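Local coordinates for protein putative hyaluronoglucosaminidase (Clostridium perfringens, PDB 6PWI) that probably hydrolyses N-acetylhexosaminides as a family 84 glycoside hydrolase, the chain comprising the catalytic part of a larger, probably secreted and wall-anchored protein, at residues Ala235-Met240 / Tyr286-Arg291; Ala273-Ile278 / Val308-Asp313; Met389-Pro394 / Phe437-Tyr442; Asn531-Lys536 / Leu541-Ile546; Arg605-Pro608 / Leu613-Phe616. All coordinates share one frame; numbering follows the deposited sequence.

Contact 1 (Ala235-Met240 / Tyr286-Arg291)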
# COMPACT_ATOMS: atom_id res chain seq x y z
N ALA A 235 -18.84 6.65 16.58
CA ALA A 235 -17.77 7.22 17.37
C ALA A 235 -16.45 6.51 17.04
O ALA A 235 -15.38 7.12 17.13
CB ALA A 235 -18.09 7.13 18.85
N GLU A 236 -16.56 5.24 16.66
CA GLU A 236 -15.40 4.46 16.25
C GLU A 236 -14.90 4.97 14.91
O GLU A 236 -13.70 5.10 14.71
CB GLU A 236 -15.74 2.97 16.15
CG GLU A 236 -15.84 2.28 17.50
CD GLU A 236 -16.44 0.88 17.44
OE1 GLU A 236 -16.41 0.26 16.34
OE2 GLU A 236 -16.93 0.42 18.48
N ILE A 237 -15.84 5.26 14.00
CA ILE A 237 -15.53 5.82 12.70
C ILE A 237 -14.81 7.16 12.88
O ILE A 237 -13.78 7.40 12.25
CB ILE A 237 -16.78 5.92 11.80
CG1 ILE A 237 -17.24 4.54 11.31
CG2 ILE A 237 -16.55 6.87 10.63
CD1 ILE A 237 -18.58 4.53 10.61
N LYS A 238 -15.33 8.00 13.78
CA LYS A 238 -14.76 9.33 13.97
C LYS A 238 -13.31 9.24 14.44
O LYS A 238 -12.49 10.08 14.08
CB LYS A 238 -15.64 10.22 14.86
CG LYS A 238 -14.91 11.39 15.50
CD LYS A 238 -15.82 12.56 15.81
CE LYS A 238 -15.25 13.50 16.86
NZ LYS A 238 -13.78 13.62 16.76
N GLU A 239 -12.97 8.22 15.24
CA GLU A 239 -11.59 8.05 15.67
C GLU A 239 -10.70 7.74 14.47
O GLU A 239 -9.58 8.24 14.39
CB GLU A 239 -11.47 6.95 16.73
CG GLU A 239 -11.72 7.44 18.14
CD GLU A 239 -11.58 6.37 19.21
OE1 GLU A 239 -11.30 5.21 18.85
OE2 GLU A 239 -11.74 6.70 20.40
N MET A 240 -11.21 6.93 13.53
CA MET A 240 -10.44 6.57 12.34
C MET A 240 -10.31 7.77 11.41
O MET A 240 -9.24 7.98 10.83
CB MET A 240 -11.07 5.38 11.61
CG MET A 240 -10.89 4.09 12.37
SD MET A 240 -11.51 2.65 11.48
CE MET A 240 -13.26 2.69 11.88
N TYR A 286 -20.39 13.06 7.29
CA TYR A 286 -19.81 14.39 7.14
C TYR A 286 -19.60 15.03 8.51
O TYR A 286 -18.63 15.76 8.72
CB TYR A 286 -20.71 15.31 6.30
CG TYR A 286 -20.10 16.65 5.98
CD1 TYR A 286 -19.37 16.84 4.81
CD2 TYR A 286 -20.24 17.74 6.83
CE1 TYR A 286 -18.79 18.07 4.52
CE2 TYR A 286 -19.66 18.97 6.56
CZ TYR A 286 -18.94 19.14 5.39
OH TYR A 286 -18.36 20.34 5.10
N SER A 287 -20.52 14.73 9.44
CA SER A 287 -20.56 15.32 10.77
C SER A 287 -19.42 14.79 11.64
O SER A 287 -19.10 15.40 12.66
CB SER A 287 -21.91 15.13 11.41
OG SER A 287 -21.99 13.86 12.04
N VAL A 288 -18.82 13.66 11.26
CA VAL A 288 -17.67 13.19 12.02
C VAL A 288 -16.37 13.42 11.26
O VAL A 288 -15.32 12.98 11.71
CB VAL A 288 -17.82 11.74 12.54
CG1 VAL A 288 -18.89 11.63 13.61
CG2 VAL A 288 -18.08 10.74 11.42
N GLY A 289 -16.43 14.11 10.11
CA GLY A 289 -15.23 14.62 9.46
C GLY A 289 -14.90 14.01 8.10
O GLY A 289 -13.93 14.41 7.47
N VAL A 290 -15.71 13.04 7.64
CA VAL A 290 -15.53 12.45 6.32
C VAL A 290 -15.73 13.54 5.25
O VAL A 290 -16.72 14.26 5.28
CB VAL A 290 -16.48 11.26 6.09
CG1 VAL A 290 -16.32 10.69 4.69
CG2 VAL A 290 -16.29 10.17 7.13
N ARG A 291 -14.80 13.61 4.29
CA ARG A 291 -14.80 14.67 3.30
C ARG A 291 -14.64 14.11 1.88
O ARG A 291 -14.39 14.87 0.94
CB ARG A 291 -13.74 15.72 3.64
CG ARG A 291 -14.07 16.59 4.85
CD ARG A 291 -15.24 17.53 4.63
NE ARG A 291 -15.58 18.33 5.81
CZ ARG A 291 -16.24 17.89 6.88
NH1 ARG A 291 -16.49 18.72 7.88
NH2 ARG A 291 -16.65 16.64 6.97
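The carbonyl oxygen of Y286, two residues before the V288 that meets K238 and I237, is gripped by two donors. The backbone G289 N reaches Y286 O at 3.1 Å, and R291 NH2 comes to the same oxygen at 2.8 Å, in the carbonyl plane and on a lone pair. R291 NH2 also bonds V290 O at 2.9 Å, but from above that carbonyl plane. The same nitrogen lies 3.4 Å above the Y286 ring, over its centre, while D323 takes R291 NE and Y286 OH. Together these bonds tie down the turn that presents V288 to helix 231-247. The meeting itself is apolar: K238 CB sits 3.5 Å from V288 CB, and V288 CG1 lies against both K238 CB and CD. The lysine crosses the valine at a slant, its CG anti to the backbone N (chi1 160°), and its NZ leads off to a salt bridge with D242. V288 CG2 meets I237 CG2 at 4.2 Å. With its positive phi of 115°, G289 is the C-prime residue of a Schellman motif that ends helix 268-286, just before barrel strand 293-296.

Contact 2 (Ala273-Ile278 / Val308-Asp313)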
# COMPACT_ATOMS: atom_id res chain seq x y z
N ALA A 273 -37.79 10.52 -1.84
CA ALA A 273 -37.79 10.00 -0.48
C ALA A 273 -36.45 9.33 -0.19
O ALA A 273 -35.88 9.52 0.89
CB ALA A 273 -38.96 9.06 -0.28
N ASP A 274 -35.94 8.59 -1.18
CA ASP A 274 -34.71 7.83 -1.05
C ASP A 274 -33.49 8.74 -1.16
O ASP A 274 -32.47 8.48 -0.52
CB ASP A 274 -34.70 6.62 -2.00
CG ASP A 274 -35.19 5.33 -1.36
OD1 ASP A 274 -35.24 5.28 -0.11
OD2 ASP A 274 -35.51 4.39 -2.12
N LEU A 275 -33.59 9.82 -1.94
CA LEU A 275 -32.49 10.76 -2.05
C LEU A 275 -32.29 11.50 -0.73
O LEU A 275 -31.17 11.90 -0.41
CB LEU A 275 -32.72 11.73 -3.21
CG LEU A 275 -31.62 12.76 -3.41
CD1 LEU A 275 -30.30 12.10 -3.77
CD2 LEU A 275 -32.00 13.80 -4.46
N GLU A 276 -33.38 11.67 0.02
CA GLU A 276 -33.35 12.34 1.31
C GLU A 276 -32.51 11.53 2.29
O GLU A 276 -31.75 12.09 3.09
CB GLU A 276 -34.76 12.53 1.87
CG GLU A 276 -35.46 13.77 1.36
CD GLU A 276 -36.78 14.12 2.04
OE1 GLU A 276 -37.06 13.57 3.14
OE2 GLU A 276 -37.53 14.96 1.48
N LYS A 277 -32.65 10.20 2.21
CA LYS A 277 -32.02 9.29 3.15
C LYS A 277 -30.53 9.17 2.86
O LYS A 277 -29.72 9.25 3.78
CB LYS A 277 -32.72 7.93 3.16
CG LYS A 277 -34.24 8.01 3.16
CD LYS A 277 -34.91 7.11 4.15
CE LYS A 277 -36.40 7.37 4.19
NZ LYS A 277 -37.15 6.13 4.50
N ILE A 278 -30.17 9.00 1.58
CA ILE A 278 -28.77 8.87 1.22
C ILE A 278 -28.02 10.13 1.66
O ILE A 278 -26.95 10.04 2.26
CB ILE A 278 -28.55 8.51 -0.27
CG1 ILE A 278 -27.17 7.90 -0.50
CG2 ILE A 278 -28.80 9.71 -1.18
CD1 ILE A 278 -27.02 7.15 -1.81
N VAL A 308 -26.56 7.11 -13.02
CA VAL A 308 -26.15 8.45 -13.43
C VAL A 308 -27.02 9.49 -12.72
O VAL A 308 -26.50 10.46 -12.17
CB VAL A 308 -26.19 8.62 -14.96
CG1 VAL A 308 -25.84 10.04 -15.39
CG2 VAL A 308 -25.26 7.62 -15.64
N LYS A 309 -28.35 9.29 -12.75
CA LYS A 309 -29.30 10.18 -12.09
C LYS A 309 -28.83 10.47 -10.67
O LYS A 309 -28.68 11.64 -10.30
CB LYS A 309 -30.70 9.57 -12.15
CG LYS A 309 -31.84 10.42 -11.60
CD LYS A 309 -33.19 9.89 -12.09
CE LYS A 309 -34.37 10.20 -11.19
NZ LYS A 309 -34.50 11.66 -10.93
N LEU A 310 -28.54 9.42 -9.89
CA LEU A 310 -28.15 9.58 -8.51
C LEU A 310 -26.88 10.43 -8.41
O LEU A 310 -26.82 11.37 -7.60
CB LEU A 310 -27.96 8.21 -7.84
CG LEU A 310 -27.39 8.27 -6.42
CD1 LEU A 310 -28.36 8.97 -5.47
CD2 LEU A 310 -27.06 6.88 -5.90
N MET A 311 -25.88 10.11 -9.24
CA MET A 311 -24.57 10.74 -9.14
C MET A 311 -24.69 12.23 -9.48
O MET A 311 -23.92 13.04 -8.97
CB MET A 311 -23.53 10.07 -10.05
CG MET A 311 -23.17 8.64 -9.63
SD MET A 311 -22.77 8.39 -7.86
CE MET A 311 -21.29 9.40 -7.69
N GLU A 312 -25.66 12.57 -10.34
CA GLU A 312 -25.92 13.95 -10.71
C GLU A 312 -26.44 14.71 -9.50
O GLU A 312 -26.04 15.85 -9.27
CB GLU A 312 -26.90 14.03 -11.88
CG GLU A 312 -26.23 14.18 -13.24
CD GLU A 312 -27.05 13.75 -14.45
OE1 GLU A 312 -28.15 13.18 -14.28
OE2 GLU A 312 -26.57 13.97 -15.59
N ASP A 313 -27.30 14.04 -8.71
CA ASP A 313 -27.91 14.63 -7.53
C ASP A 313 -26.90 14.71 -6.38
O ASP A 313 -26.95 15.66 -5.60
CB ASP A 313 -29.22 13.92 -7.15
CG ASP A 313 -30.40 14.33 -8.03
OD1 ASP A 313 -30.39 15.47 -8.53
OD2 ASP A 313 -31.32 13.51 -8.19
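L275 faces L310 where the segments 273-278 and 308-313 come within 11.6 Å axis to axis, with a signed crossing angle of -53° and the CA atoms of L275 and L310 the nearest pair. Side chains bridge this wide gap; the backbones do not touch. L275 points into it with CG trans to its own nitrogen (chi1 180°), and its two methyls divide the work. L275 CD1 lies 4.1 Å from L310 CD1 and 4.0 Å from D313 CB. L275 CD2 rests on the aspartate, 3.8 Å from D313 OD2, the side chains crossing at about a right angle. That touch is van der Waals, since a methyl offers the oxygen no hydrogen bond; D313 OD2 finds its polar partner in the hydroxyl of Y271, on helix 268-286 just ahead of segment 273-278. L310 sets out less directly, yet with chi1 at 174° its end swings closer. Its second methyl, L310 CD2, meets I278 CD1 tip to tip at 4.1 Å. The L310 side chain is about 11 Å from that of D299, the predicted proton donor. The leucine pair and the isoleucine thus form an apolar seam bordered by D313, with loop residues W225, F258 and M263 packed beside it. Helix 268-286 follows barrel strand 250-255 and helix 304-321 follows strand 293-296, so the contact joins two successive outer helices of the barrel.

Contact 3 (Met389-Pro394 / Phe437-Tyr442). With EDO (1,2-ethanediol), chain H.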
# COMPACT_ATOMS: atom_id res chain seq x y z
N MET A 389 -7.42 3.03 -11.01
CA MET A 389 -7.10 1.61 -10.97
C MET A 389 -7.36 1.07 -9.57
O MET A 389 -6.86 1.61 -8.58
CB MET A 389 -5.63 1.40 -11.36
CG MET A 389 -5.10 0.02 -11.03
SD MET A 389 -5.56 -1.14 -12.32
CE MET A 389 -4.64 -2.60 -11.83
N TRP A 390 -8.15 -0.01 -9.50
CA TRP A 390 -8.30 -0.85 -8.32
C TRP A 390 -7.44 -2.09 -8.53
O TRP A 390 -7.74 -2.91 -9.39
CB TRP A 390 -9.79 -1.19 -8.13
CG TRP A 390 -10.15 -2.22 -7.09
CD1 TRP A 390 -9.47 -3.35 -6.74
CD2 TRP A 390 -11.36 -2.23 -6.29
NE1 TRP A 390 -10.13 -4.04 -5.77
CE2 TRP A 390 -11.30 -3.38 -5.47
CE3 TRP A 390 -12.46 -1.38 -6.18
CZ2 TRP A 390 -12.31 -3.70 -4.56
CZ3 TRP A 390 -13.46 -1.70 -5.28
CH2 TRP A 390 -13.39 -2.84 -4.48
N LEU A 391 -6.35 -2.20 -7.76
CA LEU A 391 -5.41 -3.30 -7.93
C LEU A 391 -5.73 -4.43 -6.96
O LEU A 391 -5.60 -4.28 -5.75
CB LEU A 391 -3.98 -2.80 -7.74
CG LEU A 391 -2.90 -3.86 -7.94
CD1 LEU A 391 -2.89 -4.37 -9.37
CD2 LEU A 391 -1.52 -3.33 -7.57
N ASN A 392 -6.12 -5.58 -7.52
CA ASN A 392 -6.44 -6.76 -6.74
C ASN A 392 -5.16 -7.53 -6.41
O ASN A 392 -5.00 -8.68 -6.81
CB ASN A 392 -7.49 -7.62 -7.44
CG ASN A 392 -8.90 -7.21 -7.07
OD1 ASN A 392 -9.16 -6.88 -5.91
ND2 ASN A 392 -9.80 -7.21 -8.03
N TRP A 393 -4.25 -6.86 -5.69
CA TRP A 393 -3.07 -7.45 -5.09
C TRP A 393 -2.66 -6.55 -3.93
O TRP A 393 -2.65 -5.33 -4.10
CB TRP A 393 -1.93 -7.56 -6.11
CG TRP A 393 -0.61 -7.96 -5.51
CD1 TRP A 393 -0.19 -9.23 -5.22
CD2 TRP A 393 0.46 -7.09 -5.12
NE1 TRP A 393 1.07 -9.21 -4.67
CE2 TRP A 393 1.50 -7.91 -4.60
CE3 TRP A 393 0.66 -5.70 -5.16
CZ2 TRP A 393 2.70 -7.38 -4.13
CZ3 TRP A 393 1.85 -5.19 -4.69
CH2 TRP A 393 2.86 -6.01 -4.19
N PRO A 394 -2.27 -7.09 -2.76
CA PRO A 394 -2.04 -8.52 -2.58
C PRO A 394 -3.16 -9.29 -1.88
O PRO A 394 -2.88 -10.23 -1.13
CB PRO A 394 -0.83 -8.44 -1.64
CG PRO A 394 -1.19 -7.32 -0.69
CD PRO A 394 -1.92 -6.31 -1.56
N PHE A 437 3.68 0.07 0.60
CA PHE A 437 4.91 0.74 0.23
C PHE A 437 5.05 0.78 -1.29
O PHE A 437 5.39 1.82 -1.85
CB PHE A 437 6.12 0.06 0.87
CG PHE A 437 7.39 0.87 0.84
CD1 PHE A 437 7.73 1.69 1.91
CD2 PHE A 437 8.24 0.82 -0.25
CE1 PHE A 437 8.91 2.42 1.88
CE2 PHE A 437 9.42 1.56 -0.28
CZ PHE A 437 9.76 2.35 0.80
N ALA A 438 4.77 -0.36 -1.95
CA ALA A 438 4.95 -0.47 -3.39
C ALA A 438 4.02 0.50 -4.12
O ALA A 438 4.49 1.31 -4.93
CB ALA A 438 4.73 -1.89 -3.85
N ILE A 439 2.72 0.44 -3.80
CA ILE A 439 1.71 1.27 -4.43
C ILE A 439 1.98 2.76 -4.16
O ILE A 439 1.76 3.59 -5.04
CB ILE A 439 0.30 0.84 -3.98
CG1 ILE A 439 0.00 -0.61 -4.37
CG2 ILE A 439 -0.78 1.79 -4.49
CD1 ILE A 439 0.40 -0.97 -5.77
N ALA A 440 2.46 3.08 -2.96
CA ALA A 440 2.77 4.45 -2.60
C ALA A 440 3.88 4.99 -3.51
O ALA A 440 3.73 6.07 -4.07
CB ALA A 440 3.17 4.53 -1.15
N ASP A 441 4.97 4.22 -3.63
CA ASP A 441 6.12 4.61 -4.42
C ASP A 441 5.72 4.72 -5.89
O ASP A 441 5.94 5.75 -6.52
CB ASP A 441 7.25 3.60 -4.19
CG ASP A 441 8.59 3.98 -4.80
OD1 ASP A 441 8.78 5.16 -5.19
OD2 ASP A 441 9.46 3.08 -4.87
N TYR A 442 5.10 3.66 -6.41
CA TYR A 442 4.70 3.61 -7.80
C TYR A 442 3.66 4.69 -8.10
O TYR A 442 3.71 5.33 -9.15
CB TYR A 442 4.16 2.22 -8.15
CG TYR A 442 3.58 2.09 -9.54
CD1 TYR A 442 4.38 2.19 -10.67
CD2 TYR A 442 2.24 1.83 -9.73
CE1 TYR A 442 3.86 2.06 -11.95
CE2 TYR A 442 1.70 1.68 -11.00
CZ TYR A 442 2.51 1.80 -12.11
OH TYR A 442 1.98 1.66 -13.36
C1 EDO H . -14.81 -4.69 -7.74
O1 EDO H . -15.65 -4.93 -6.61
C2 EDO H . -13.36 -4.93 -7.50
O2 EDO H . -12.96 -6.27 -7.16
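L391 extends with CG opposite its backbone N (chi1 -179°), and I439 turns CG1 beside its own nitrogen (chi1 -61°) and CD1 onward with chi2 at -45°, which brings the two ends together. L391 CD2 and I439 CD1 lie 3.5 Å apart, the side chains meeting at a slant. W393 brings its six-membered ring to helix 433-444 edge first: W393 CZ3 is 4.5 Å from A438 CB, near the ring plane, while P394 CB, after a cis peptide bond, covers part of one face of the indole. W390, in the strand, and N392, just after it, point opposite to L391. There W390 NE1 bonds N392 OD1 at 3.0 Å, from above the amide plane, and N424 also donates to that oxygen. N392 ND2 donates to I367 O. A 1,2-ethanediol, probably from the crystallisation liquor, lies over one face of the W390 ring, with its C2 3.3 Å from W390 CE2; its bond from N392 ND2 to O2 is weak. The chemistry therefore differs between the two sides of the strand and its following loop: apolar burial joins one to helix 433-444, whereas the other offers an aromatic face and, weakly, one amide N-H to a small diol.

Contact 4 (Asn531-Lys536 / Leu541-Ile546)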
# COMPACT_ATOMS: atom_id res chain seq x y z
N ASN A 531 13.73 -18.05 13.64
CA ASN A 531 14.00 -18.26 15.05
C ASN A 531 14.30 -16.94 15.76
O ASN A 531 14.11 -16.84 16.97
CB ASN A 531 15.07 -19.33 15.30
CG ASN A 531 14.58 -20.75 15.06
OD1 ASN A 531 13.41 -21.07 15.27
ND2 ASN A 531 15.47 -21.61 14.60
N ASN A 532 14.75 -15.93 15.02
CA ASN A 532 15.20 -14.69 15.64
C ASN A 532 14.13 -13.61 15.56
O ASN A 532 14.24 -12.59 16.24
CB ASN A 532 16.50 -14.17 15.01
CG ASN A 532 17.67 -15.10 15.23
OD1 ASN A 532 17.76 -15.73 16.28
ND2 ASN A 532 18.55 -15.20 14.25
N PHE A 533 13.12 -13.82 14.71
CA PHE A 533 12.20 -12.75 14.36
C PHE A 533 11.43 -12.27 15.59
O PHE A 533 11.43 -11.06 15.86
CB PHE A 533 11.27 -13.16 13.22
CG PHE A 533 10.16 -12.18 12.95
CD1 PHE A 533 10.41 -10.98 12.30
CD2 PHE A 533 8.86 -12.46 13.34
CE1 PHE A 533 9.39 -10.08 12.05
CE2 PHE A 533 7.84 -11.56 13.09
CZ PHE A 533 8.10 -10.37 12.44
N ALA A 534 10.79 -13.20 16.31
CA ALA A 534 9.94 -12.86 17.45
C ALA A 534 10.74 -12.15 18.54
O ALA A 534 10.21 -11.31 19.26
CB ALA A 534 9.26 -14.10 17.98
N THR A 535 12.03 -12.49 18.63
CA THR A 535 12.93 -11.89 19.61
C THR A 535 13.20 -10.44 19.22
O THR A 535 13.22 -9.57 20.09
CB THR A 535 14.19 -12.74 19.81
OG1 THR A 535 13.83 -13.73 20.78
CG2 THR A 535 15.38 -11.98 20.33
N LYS A 536 13.38 -10.18 17.92
CA LYS A 536 13.91 -8.89 17.48
C LYS A 536 12.80 -7.87 17.27
O LYS A 536 12.97 -6.70 17.60
CB LYS A 536 14.80 -9.06 16.24
CG LYS A 536 16.18 -9.62 16.53
CD LYS A 536 16.87 -10.20 15.31
CE LYS A 536 17.83 -9.23 14.65
NZ LYS A 536 18.70 -9.95 13.69
N LEU A 541 1.52 -6.84 16.75
CA LEU A 541 0.44 -7.02 15.79
C LEU A 541 0.94 -7.81 14.58
O LEU A 541 0.24 -8.69 14.10
CB LEU A 541 -0.12 -5.65 15.38
CG LEU A 541 -1.04 -4.98 16.41
CD1 LEU A 541 -1.36 -3.56 15.99
CD2 LEU A 541 -2.31 -5.79 16.61
N LEU A 542 2.16 -7.50 14.12
CA LEU A 542 2.75 -8.22 13.00
C LEU A 542 3.10 -9.64 13.42
O LEU A 542 2.80 -10.60 12.71
CB LEU A 542 3.96 -7.43 12.49
CG LEU A 542 4.83 -8.10 11.43
CD1 LEU A 542 4.04 -8.38 10.16
CD2 LEU A 542 6.05 -7.24 11.13
N LYS A 543 3.71 -9.78 14.61
CA LYS A 543 4.17 -11.06 15.10
C LYS A 543 3.05 -12.10 15.14
O LYS A 543 3.24 -13.22 14.67
CB LYS A 543 4.84 -10.92 16.47
CG LYS A 543 6.20 -10.26 16.45
CD LYS A 543 6.98 -10.44 17.73
CE LYS A 543 6.83 -9.28 18.70
NZ LYS A 543 7.67 -9.49 19.90
N SER A 544 1.88 -11.72 15.69
CA SER A 544 0.80 -12.67 15.89
C SER A 544 0.09 -12.98 14.56
O SER A 544 -0.39 -14.08 14.36
CB SER A 544 -0.16 -12.22 16.95
OG SER A 544 -0.97 -11.17 16.46
N GLU A 545 0.09 -11.99 13.66
CA GLU A 545 -0.53 -12.11 12.36
C GLU A 545 0.18 -13.18 11.51
O GLU A 545 -0.48 -14.00 10.88
CB GLU A 545 -0.38 -10.77 11.64
CG GLU A 545 -1.62 -10.33 10.91
CD GLU A 545 -1.43 -8.93 10.33
OE1 GLU A 545 -1.95 -7.95 10.93
OE2 GLU A 545 -0.75 -8.83 9.28
N ILE A 546 1.52 -13.15 11.48
CA ILE A 546 2.27 -13.94 10.52
C ILE A 546 2.82 -15.23 11.13
O ILE A 546 3.39 -16.04 10.40
CB ILE A 546 3.36 -13.10 9.82
CG1 ILE A 546 4.50 -12.74 10.77
CG2 ILE A 546 2.77 -11.88 9.14
CD1 ILE A 546 5.72 -12.21 10.06
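F533 projects from helix 513-536 into the hairpin it makes with helix 540-572, and three side chains of the second helix receive it. With CG trans to its backbone N the phenyl group swings across the gap, so that its far end, CE2 and CZ, does the touching. L542 CD2 comes to the ring edge, in its plane, 4.0 Å from F533 CZ. I546 CD1 lies 3.8 Å from F533 CE2, the two side chains crossing at about a right angle. I546 holds CG1 between its backbone N and carbonyl carbon, the crowded position (chi1 70°), with the chain extended beyond it toward the phenyl. K543 works in two ways. Its CG packs 4.0 Å from F533 CE2, and with chi2 extended K543 CD comes to 3.8 Å from A534 CA; a bend at chi3 (-95°) then turns CE and NZ toward A534 O. K543 NZ ends in a 3.2 Å hydrogen bond to A534 O, in the carbonyl plane. The same ammonium also donates to S537 O and pairs with E540, so it binds both the last turn of the first helix and the link to the next. The negative end of the helix dipole and the carbonyls of the last turn would probably favour a positive charge there. The short segments run at 149° to each other, close to antiparallel, with axes 10.4 Å apart at closest approach. Helix 467-475 packs against this pair: F473 meets F533 edge-to-face and also touches I546, while A466, in the loop before that helix, adds to the surroundings of F533.

Contact 5 (Arg605-Pro608 / Leu613-Phe616)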
# COMPACT_ATOMS: atom_id res chain seq x y z
N ARG A 605 -4.94 -23.52 6.65
CA ARG A 605 -3.59 -24.05 6.81
C ARG A 605 -2.60 -23.13 6.09
O ARG A 605 -2.59 -23.05 4.86
CB ARG A 605 -3.54 -25.49 6.30
CG ARG A 605 -2.14 -26.05 6.05
CD ARG A 605 -2.17 -27.49 5.57
NE ARG A 605 -2.81 -27.65 4.26
CZ ARG A 605 -2.19 -27.51 3.09
NH1 ARG A 605 -0.91 -27.19 3.04
NH2 ARG A 605 -2.87 -27.69 1.96
N PRO A 606 -1.74 -22.38 6.82
CA PRO A 606 -0.78 -21.49 6.17
C PRO A 606 0.22 -22.35 5.41
O PRO A 606 0.66 -23.38 5.91
CB PRO A 606 -0.13 -20.71 7.32
CG PRO A 606 -0.38 -21.57 8.54
CD PRO A 606 -1.67 -22.32 8.28
N GLU A 607 0.53 -21.92 4.18
CA GLU A 607 1.35 -22.70 3.27
C GLU A 607 2.29 -21.79 2.49
O GLU A 607 2.05 -21.50 1.32
CB GLU A 607 0.46 -23.54 2.35
CG GLU A 607 1.22 -24.63 1.63
CD GLU A 607 0.43 -25.29 0.51
OE1 GLU A 607 -0.25 -24.56 -0.25
OE2 GLU A 607 0.49 -26.54 0.39
N PRO A 608 3.38 -21.30 3.11
CA PRO A 608 4.44 -20.60 2.37
C PRO A 608 5.35 -21.55 1.59
O PRO A 608 5.33 -22.76 1.80
CB PRO A 608 5.23 -19.91 3.50
CG PRO A 608 5.08 -20.86 4.67
CD PRO A 608 3.66 -21.38 4.56
N LEU A 613 10.21 -24.00 -2.72
CA LEU A 613 10.71 -24.63 -1.50
C LEU A 613 10.12 -26.03 -1.35
O LEU A 613 10.85 -26.99 -1.11
CB LEU A 613 10.43 -23.77 -0.27
CG LEU A 613 11.08 -22.39 -0.20
CD1 LEU A 613 11.13 -21.88 1.24
CD2 LEU A 613 12.48 -22.37 -0.82
N ILE A 614 8.79 -26.13 -1.48
CA ILE A 614 8.11 -27.40 -1.30
C ILE A 614 8.47 -28.36 -2.44
O ILE A 614 8.81 -29.52 -2.19
CB ILE A 614 6.59 -27.21 -1.07
CG1 ILE A 614 6.33 -26.58 0.30
CG2 ILE A 614 5.83 -28.51 -1.24
CD1 ILE A 614 4.93 -26.05 0.48
N PRO A 615 8.42 -27.93 -3.73
CA PRO A 615 8.84 -28.78 -4.84
C PRO A 615 10.23 -29.40 -4.66
O PRO A 615 10.44 -30.55 -5.02
CB PRO A 615 8.77 -27.84 -6.05
CG PRO A 615 7.66 -26.88 -5.67
CD PRO A 615 7.88 -26.64 -4.20
N PHE A 616 11.15 -28.63 -4.06
CA PHE A 616 12.50 -29.10 -3.82
C PHE A 616 12.49 -30.23 -2.79
O PHE A 616 13.16 -31.25 -2.97
CB PHE A 616 13.39 -27.94 -3.38
CG PHE A 616 14.84 -28.29 -3.12
CD1 PHE A 616 15.54 -29.11 -3.99
CD2 PHE A 616 15.51 -27.77 -2.02
CE1 PHE A 616 16.87 -29.41 -3.75
CE2 PHE A 616 16.84 -28.06 -1.79
CZ PHE A 616 17.53 -28.89 -2.65
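I614 reaches back from the first turn of helix 613-623 and sets its terminal methyl against the loop 605-608. I614 CD1 lies 3.6 Å from P608 O and 4.1 Å from E607 CG, so one carbon takes both contacts, the first with a backbone oxygen and the second with the aliphatic part of an acid. Its chain is drawn out toward the loop (chi2 166°), CG1 resting beside the backbone N. E607 crosses it at about a right angle, and no hydrogen bond links the two segments. The next shell explains the position of E607. A chi1 of -165° stretches the glutamate away from its own nitrogen, which lets the methylene brush the isoleucine while the carboxylate travels on to arginines. R605 NH1 bonds E607 OE2 at 3.1 Å and almost straight, 171° at the hydrogen; the oxygen sits in the guanidinium plane but is met from above the plane of its own carboxylate. E607 OE1 makes a salt bridge with R402, R593 adds a long, weak ion pair to OE2, and the backbone of E607 is bonded to that of K401. Further out, the proline side chains lean on helix 540-572, P606 on W549 and P608 on S552. On the helix 613-623 side, L613 is seated among I499, Y523 and L553 of three other helices. Paired with R605 and R402, and with R593 more distant, the carboxylate is probably kept ionised and fixed in direction, while its methylene and a proline carbonyl supply the surface on which the isoleucine methyl rests.

In the fold
From the N terminus, the chain first passes the eight-stranded mixed sheet and enters the barrel. Contact 1 closes a loop that includes barrel strand 250-255, but contact 2 opens before it shuts: the segments alternate, and both use helix 268-286, contact 2 along its length and contact 1 at its C-terminal end. Their centres lie about 22 Å apart. In series after them, contact 3 closes a loop containing barrel strand 418-423, tying strand 387-391 to helix 433-444 near the centre of the chain. Contacts 4 and 5, each closing a short connection, belong to the helical C-terminal part. Helix 540-572 takes part in contact 4 and packs against both segments of contact 5.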